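Local coordinates for protein P47 (Clostridium botulinum, PDB 6EKT) that is a TULIP-family protein from a botulinum neurotoxin type A2 locus and may belong to a progenitor complex that protects the toxin in the gut, at residues F131-E134 and S135-D138; I167-E170 and K171-S174; P371-L374 and I375-A378. One frame throughout, in Å; residues are numbered along the deposited sequence.

Contact 1: F131-E134 and S135-D138; sequences FGSE and SNDD
S133 and N136 hold the two ends of a type I beta turn and meet twice, once through the backbone and once through the side-chain amide of N136. The turn lies where the long strand 124-141 is interrupted, so the chain leaves the hairpin it forms with strand 108-118 and doubles back. The backbone N of N136 donates to S133 O (3.2 Å). In return S133 N donates to N136 OD1 at 3.0 Å, in a nearly straight bond (171°) that reaches the amide oxygen tilted from its plane. The first torsion of N136 sets CG between its own N and carbonyl carbon (chi1 57°), which swings the amide back over the start of the turn. The same oxygen also receives a bond from D138 N (3.4 Å), so two backbone N-H groups, one from each limb, converge on this oxygen, the second weakly.

At the outer end of the turn the two serines approach through their hydroxyls: S135 OG donates to S133 OG at 3.1 Å, and S135 N adds a weak bond of the ST-turn kind to the same acceptor.

On the inner side, F131 starts away from the other limb, and its ring is buried against W71, I111 and I139. D138, whose backbone pairs with K112 of strand 108-118, instead starts toward the opposing limb, where CB rests on F131 C (3.6 Å). G132, with a positive phi of 65°, brings its CA under two side-chain oxygens: N136 OD1 lies 3.5 Å from G132 CA, and D138 OD2 3.2 Å from that same carbon.

Contact 2: I167-E170 and K171-S174; sequences IQNE and KQIS
N169 and Q172 stand side by side where helix 152-168 gives way to a short 3-10 turn. Just ahead of them, the carbonyl of Q168 is bridged by a water, which donates to Q168 O (2.7 Å) and accepts from K171 N (3.0 Å), spanning the join between the two kinds of helix. N169 is the first residue to leave helical geometry, and it is held to Q172 twice. Its backbone O accepts from Q172 N at 3.0 Å, while N169 OD1 takes the side-chain NE2 of Q172 at 3.1 Å. That oxygen lies almost in the amide plane of Q172, although the two amides are turned 62° apart. The other side of the N169 amide, ND2, donates to A165 O and L54 O, and Q172 NE2 also donates to Q52 O. E170 follows, its O accepting from I173 N (3.2 Å). The E170 chain bends at chi2 and runs alongside K171, bringing OE2 to 3.4 Å from K171 CE, without a salt bridge between the charged ends. The turn is wedged between two strands: N169, Q172 and I173 pack on F53 of strand 52-57, while E170 and I173 lean on F131 of strand 124-141.

Contact 3: P371-L374 and I375-A378; sequences PGDL and ISLA
The carboxylate of D373 grips S376 with both oxygens, and this is the tight part of the contact. D373 OD2 takes the hydroxyl of S376 at 2.7 Å, while D373 OD1 accepts from S376 N at 3.0 Å in an almost straight bond (171°). Each donor comes from above the carboxylate plane. With CG swung anti to the D373 backbone N (chi1 -176°), the acid reaches forward over the first turn of the helix, and the two bonds together should fix the rotation of its end. S376 itself is buried, and its side chain touches L369.

D373 is thus the N-cap of helix 374-394, which is probably the long helix that the curled sheet of this TULIP-type fold wraps around. Its carboxylate satisfies a backbone N-H that has no carbonyl ahead of it in the helix, and its negative charge would suit the positive end of the helix dipole. Regular helical bonds start alongside it: L377 N donates to D373 O (3.1 Å) and A378 N to L374 O (3.1 Å).

The outer side is looser and wetter. A water donates to D373 OD1 at 2.6 Å and accepts a longer bond from I375 N. L374 and I375 are exposed, and the side chain of L374 meets that of L377 only distantly, with CD2 of L374 4.4 Å from CD2 of L377.

Along the chain the three contacts follow in series, each joining neighbouring residues, so none nests in or crosses another. Contact 1 closes the turn that interrupts strand 124-141, the partner of strand 108-118. Contact 2 closes the turn after the next element, helix 152-168, on the way to strand 178-181. These two touch: the CD1 end of I167 packs against the backbone of S133 and E134 and, with F131 as a second tie, joins the strand's excursion to the helix end. Contact 3 opens helix 374-394 on the opposite side of the chain's centre, with centres about 86 Å from contact 1 and 88 Å from contact 2, in keeping with the elongated molecule.

Contact 1: F131-E134 and S135-D138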
loop_
_atom_site.group_PDB
_atom_site.type_symbol
_atom_site.label_atom_id
_atom_site.label_comp_id
_atom_site.label_asym_id
_atom_site.label_seq_id
_atom_site.Cartn_x
_atom_site.Cartn_y
_atom_site.Cartn_z
ATOM N N PHE A 131 24.613 -2.835 10.654
ATOM C CA PHE A 131 25.652 -3.807 10.976
ATOM C C PHE A 131 25.718 -4.079 12.482
ATOM O O PHE A 131 26.354 -5.054 12.909
ATOM C CB PHE A 131 27.020 -3.309 10.482
ATOM C CG PHE A 131 27.253 -3.440 8.989
ATOM C CD1 PHE A 131 26.215 -3.691 8.084
ATOM C CD2 PHE A 131 28.538 -3.247 8.476
ATOM C CE1 PHE A 131 26.455 -3.759 6.712
ATOM C CE2 PHE A 131 28.787 -3.319 7.106
ATOM C CZ PHE A 131 27.744 -3.579 6.222
ATOM N N GLY A 132 25.099 -3.202 13.279
ATOM C CA GLY A 132 25.052 -3.348 14.739
ATOM C C GLY A 132 26.420 -3.248 15.377
ATOM O O GLY A 132 27.225 -2.375 15.011
ATOM N N SER A 133 26.687 -4.145 16.322
ATOM C CA SER A 133 27.962 -4.159 17.040
ATOM C C SER A 133 28.284 -5.595 17.439
ATOM O O SER A 133 27.490 -6.498 17.183
ATOM C CB SER A 133 27.912 -3.232 18.264
ATOM O OG SER A 133 27.081 -3.760 19.284
ATOM N N GLU A 134 29.445 -5.815 18.057
ATOM C CA GLU A 134 29.820 -7.159 18.507
ATOM C C GLU A 134 28.880 -7.708 19.580
ATOM O O GLU A 134 28.789 -8.917 19.753
ATOM C CB GLU A 134 31.274 -7.191 18.981
ATOM C CG GLU A 134 32.274 -7.178 17.827
ATOM C CD GLU A 134 33.356 -6.118 17.987
ATOM O OE1 GLU A 134 34.077 -6.163 19.014
ATOM O OE2 GLU A 134 33.500 -5.248 17.082
ATOM N N SER A 135 28.171 -6.819 20.274
ATOM C CA SER A 135 27.246 -7.207 21.344
ATOM C C SER A 135 25.804 -7.533 20.894
ATOM O O SER A 135 24.942 -7.812 21.741
ATOM C CB SER A 135 27.236 -6.138 22.445
ATOM O OG SER A 135 26.527 -4.990 22.028
ATOM N N ASN A 136 25.529 -7.457 19.585
ATOM C CA ASN A 136 24.252 -7.957 19.017
ATOM C C ASN A 136 24.479 -8.828 17.769
ATOM O O ASN A 136 25.632 -9.063 17.366
ATOM C CB ASN A 136 23.260 -6.820 18.735
ATOM C CG ASN A 136 23.823 -5.762 17.800
ATOM O OD1 ASN A 136 24.439 -6.071 16.783
ATOM N ND2 ASN A 136 23.609 -4.501 18.152
ATOM N N ASP A 137 23.387 -9.291 17.164
ATOM C CA ASP A 137 23.451 -10.196 16.016
ATOM C C ASP A 137 22.909 -9.558 14.730
ATOM O O ASP A 137 22.245 -10.211 13.914
ATOM C CB ASP A 137 22.729 -11.502 16.338
ATOM C CG ASP A 137 23.434 -12.307 17.409
ATOM O OD1 ASP A 137 24.623 -12.659 17.229
ATOM O OD2 ASP A 137 22.768 -12.607 18.418
ATOM N N ASP A 138 23.235 -8.285 14.531
ATOM C CA ASP A 138 22.715 -7.581 13.356
ATOM C C ASP A 138 23.369 -8.083 12.096
ATOM O O ASP A 138 22.800 -7.928 11.020
ATOM C CB ASP A 138 22.868 -6.077 13.494
ATOM C CG ASP A 138 21.852 -5.477 14.458
ATOM O OD1 ASP A 138 20.982 -6.210 14.967
ATOM O OD2 ASP A 138 21.934 -4.257 14.704
#

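Contact 2: I167-E170 and K171-S174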
loop_
_atom_site.group_PDB
_atom_site.type_symbol
_atom_site.label_atom_id
_atom_site.label_comp_id
_atom_site.label_asym_id
_atom_site.label_seq_id
_atom_site.Cartn_x
_atom_site.Cartn_y
_atom_site.Cartn_z
ATOM N N ILE A 167 31.986 -4.705 10.779
ATOM C CA ILE A 167 31.694 -3.678 11.784
ATOM C C ILE A 167 32.655 -2.488 11.644
ATOM O O ILE A 167 32.203 -1.334 11.622
ATOM C CB ILE A 167 31.621 -4.237 13.224
ATOM C CG1 ILE A 167 30.361 -5.103 13.378
ATOM C CG2 ILE A 167 31.621 -3.112 14.264
ATOM C CD1 ILE A 167 30.443 -6.137 14.481
ATOM N N GLN A 168 33.950 -2.758 11.484
ATOM C CA GLN A 168 34.908 -1.662 11.354
ATOM C C GLN A 168 34.712 -0.817 10.080
ATOM O O GLN A 168 35.052 0.362 10.073
ATOM C CB GLN A 168 36.355 -2.153 11.499
ATOM C CG GLN A 168 37.328 -1.037 11.855
ATOM C CD GLN A 168 38.747 -1.416 11.551
ATOM O OE1 GLN A 168 39.155 -1.440 10.392
ATOM N NE2 GLN A 168 39.513 -1.723 12.589
ATOM N N ASN A 169 34.136 -1.407 9.032
ATOM C CA ASN A 169 33.944 -0.729 7.743
ATOM C C ASN A 169 32.488 -0.327 7.473
ATOM O O ASN A 169 32.104 -0.069 6.326
ATOM C CB ASN A 169 34.433 -1.619 6.611
ATOM C CG ASN A 169 35.936 -1.693 6.534
ATOM O OD1 ASN A 169 36.578 -0.840 5.923
ATOM N ND2 ASN A 169 36.508 -2.724 7.144
ATOM N N GLU A 170 31.701 -0.258 8.542
ATOM C CA GLU A 170 30.277 0.057 8.482
ATOM C C GLU A 170 29.975 1.377 7.712
ATOM O O GLU A 170 29.070 1.406 6.891
ATOM C CB GLU A 170 29.696 0.004 9.906
ATOM C CG GLU A 170 28.456 0.826 10.193
ATOM C CD GLU A 170 28.777 2.155 10.850
ATOM O OE1 GLU A 170 29.583 2.169 11.809
ATOM O OE2 GLU A 170 28.210 3.179 10.415
ATOM N N LYS A 171 30.784 2.417 7.924
ATOM C CA LYS A 171 30.600 3.711 7.239
ATOM C C LYS A 171 30.690 3.656 5.714
ATOM O O LYS A 171 30.190 4.540 5.030
ATOM C CB LYS A 171 31.568 4.772 7.789
ATOM C CG LYS A 171 31.372 5.095 9.269
ATOM C CD LYS A 171 30.166 6.000 9.525
ATOM C CE LYS A 171 29.841 6.097 11.014
ATOM N NZ LYS A 171 30.945 6.688 11.827
ATOM N N GLN A 172 31.298 2.601 5.186
ATOM C CA GLN A 172 31.471 2.438 3.739
ATOM C C GLN A 172 30.213 2.046 2.981
ATOM O O GLN A 172 30.121 2.280 1.777
ATOM C CB GLN A 172 32.521 1.382 3.456
ATOM C CG GLN A 172 33.951 1.864 3.556
ATOM C CD GLN A 172 34.826 1.100 2.604
ATOM O OE1 GLN A 172 34.713 1.252 1.388
ATOM N NE2 GLN A 172 35.687 0.259 3.142
ATOM N N ILE A 173 29.284 1.401 3.679
ATOM C CA ILE A 173 28.040 0.945 3.097
ATOM C C ILE A 173 26.949 1.917 3.544
ATOM O O ILE A 173 26.628 1.988 4.738
ATOM C CB ILE A 173 27.706 -0.514 3.529
ATOM C CG1 ILE A 173 28.864 -1.483 3.220
ATOM C CG2 ILE A 173 26.356 -0.971 2.958
ATOM C CD1 ILE A 173 29.214 -1.683 1.751
ATOM N N SER A 174 26.426 2.684 2.579
ATOM C CA SER A 174 25.291 3.594 2.777
ATOM C C SER A 174 24.235 3.377 1.702
ATOM O O SER A 174 23.591 4.349 1.278
ATOM C CB SER A 174 25.723 5.071 2.683
ATOM O OG SER A 174 26.910 5.349 3.388
HETATM O O HOH W 1 33.488 2.370 9.125
#

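Contact 3: P371-L374 and I375-A378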
loop_
_atom_site.group_PDB
_atom_site.type_symbol
_atom_site.label_atom_id
_atom_site.label_comp_id
_atom_site.label_asym_id
_atom_site.label_seq_id
_atom_site.Cartn_x
_atom_site.Cartn_y
_atom_site.Cartn_z
ATOM N N PRO A 371 -57.547 8.942 -2.355
ATOM C CA PRO A 371 -58.192 7.831 -3.068
ATOM C C PRO A 371 -58.976 8.286 -4.284
ATOM O O PRO A 371 -59.806 9.199 -4.182
ATOM C CB PRO A 371 -59.123 7.238 -2.001
ATOM C CG PRO A 371 -58.348 7.433 -0.737
ATOM C CD PRO A 371 -57.758 8.822 -0.896
ATOM N N GLY A 372 -58.661 7.701 -5.446
ATOM C CA GLY A 372 -59.427 7.966 -6.657
ATOM C C GLY A 372 -58.929 9.145 -7.468
ATOM O O GLY A 372 -59.500 9.452 -8.517
ATOM N N ASP A 373 -57.893 9.832 -6.979
ATOM C CA ASP A 373 -57.349 10.988 -7.675
ATOM C C ASP A 373 -56.440 10.488 -8.815
ATOM O O ASP A 373 -55.229 10.314 -8.629
ATOM C CB ASP A 373 -56.562 11.896 -6.710
ATOM C CG ASP A 373 -56.064 13.181 -7.379
ATOM O OD1 ASP A 373 -56.122 13.308 -8.622
ATOM O OD2 ASP A 373 -55.589 14.079 -6.657
ATOM N N LEU A 374 -57.025 10.252 -9.987
ATOM C CA LEU A 374 -56.258 9.677 -11.107
ATOM C C LEU A 374 -55.294 10.665 -11.744
ATOM O O LEU A 374 -54.249 10.250 -12.257
ATOM C CB LEU A 374 -57.190 9.075 -12.174
ATOM C CG LEU A 374 -58.137 7.976 -11.656
ATOM C CD1 LEU A 374 -59.189 7.634 -12.710
ATOM C CD2 LEU A 374 -57.366 6.730 -11.220
ATOM N N ILE A 375 -55.658 11.941 -11.710
ATOM C CA ILE A 375 -54.819 13.024 -12.268
ATOM C C ILE A 375 -53.485 13.048 -11.504
ATOM O O ILE A 375 -52.414 12.958 -12.123
ATOM C CB ILE A 375 -55.529 14.412 -12.254
ATOM C CG1 ILE A 375 -56.865 14.413 -13.033
ATOM C CG2 ILE A 375 -54.612 15.528 -12.766
ATOM C CD1 ILE A 375 -56.839 13.754 -14.398
ATOM N N SER A 376 -53.568 13.136 -10.168
ATOM C CA SER A 376 -52.376 13.170 -9.307
ATOM C C SER A 376 -51.593 11.901 -9.382
ATOM O O SER A 376 -50.379 11.948 -9.303
ATOM C CB SER A 376 -52.717 13.445 -7.848
ATOM O OG SER A 376 -53.215 14.762 -7.712
ATOM N N LEU A 377 -52.281 10.768 -9.512
ATOM C CA LEU A 377 -51.601 9.477 -9.683
ATOM C C LEU A 377 -50.675 9.483 -10.896
ATOM O O LEU A 377 -49.511 9.074 -10.772
ATOM C CB LEU A 377 -52.603 8.300 -9.774
ATOM C CG LEU A 377 -52.017 6.912 -10.088
ATOM C CD1 LEU A 377 -51.039 6.404 -9.049
ATOM C CD2 LEU A 377 -53.121 5.873 -10.280
ATOM N N ALA A 378 -51.185 9.935 -12.051
ATOM C CA ALA A 378 -50.371 9.972 -13.284
ATOM C C ALA A 378 -49.129 10.868 -13.102
ATOM O O ALA A 378 -48.034 10.511 -13.543
ATOM C CB ALA A 378 -51.186 10.424 -14.481
HETATM O O HOH W 2 -58.191 13.373 -10.211
#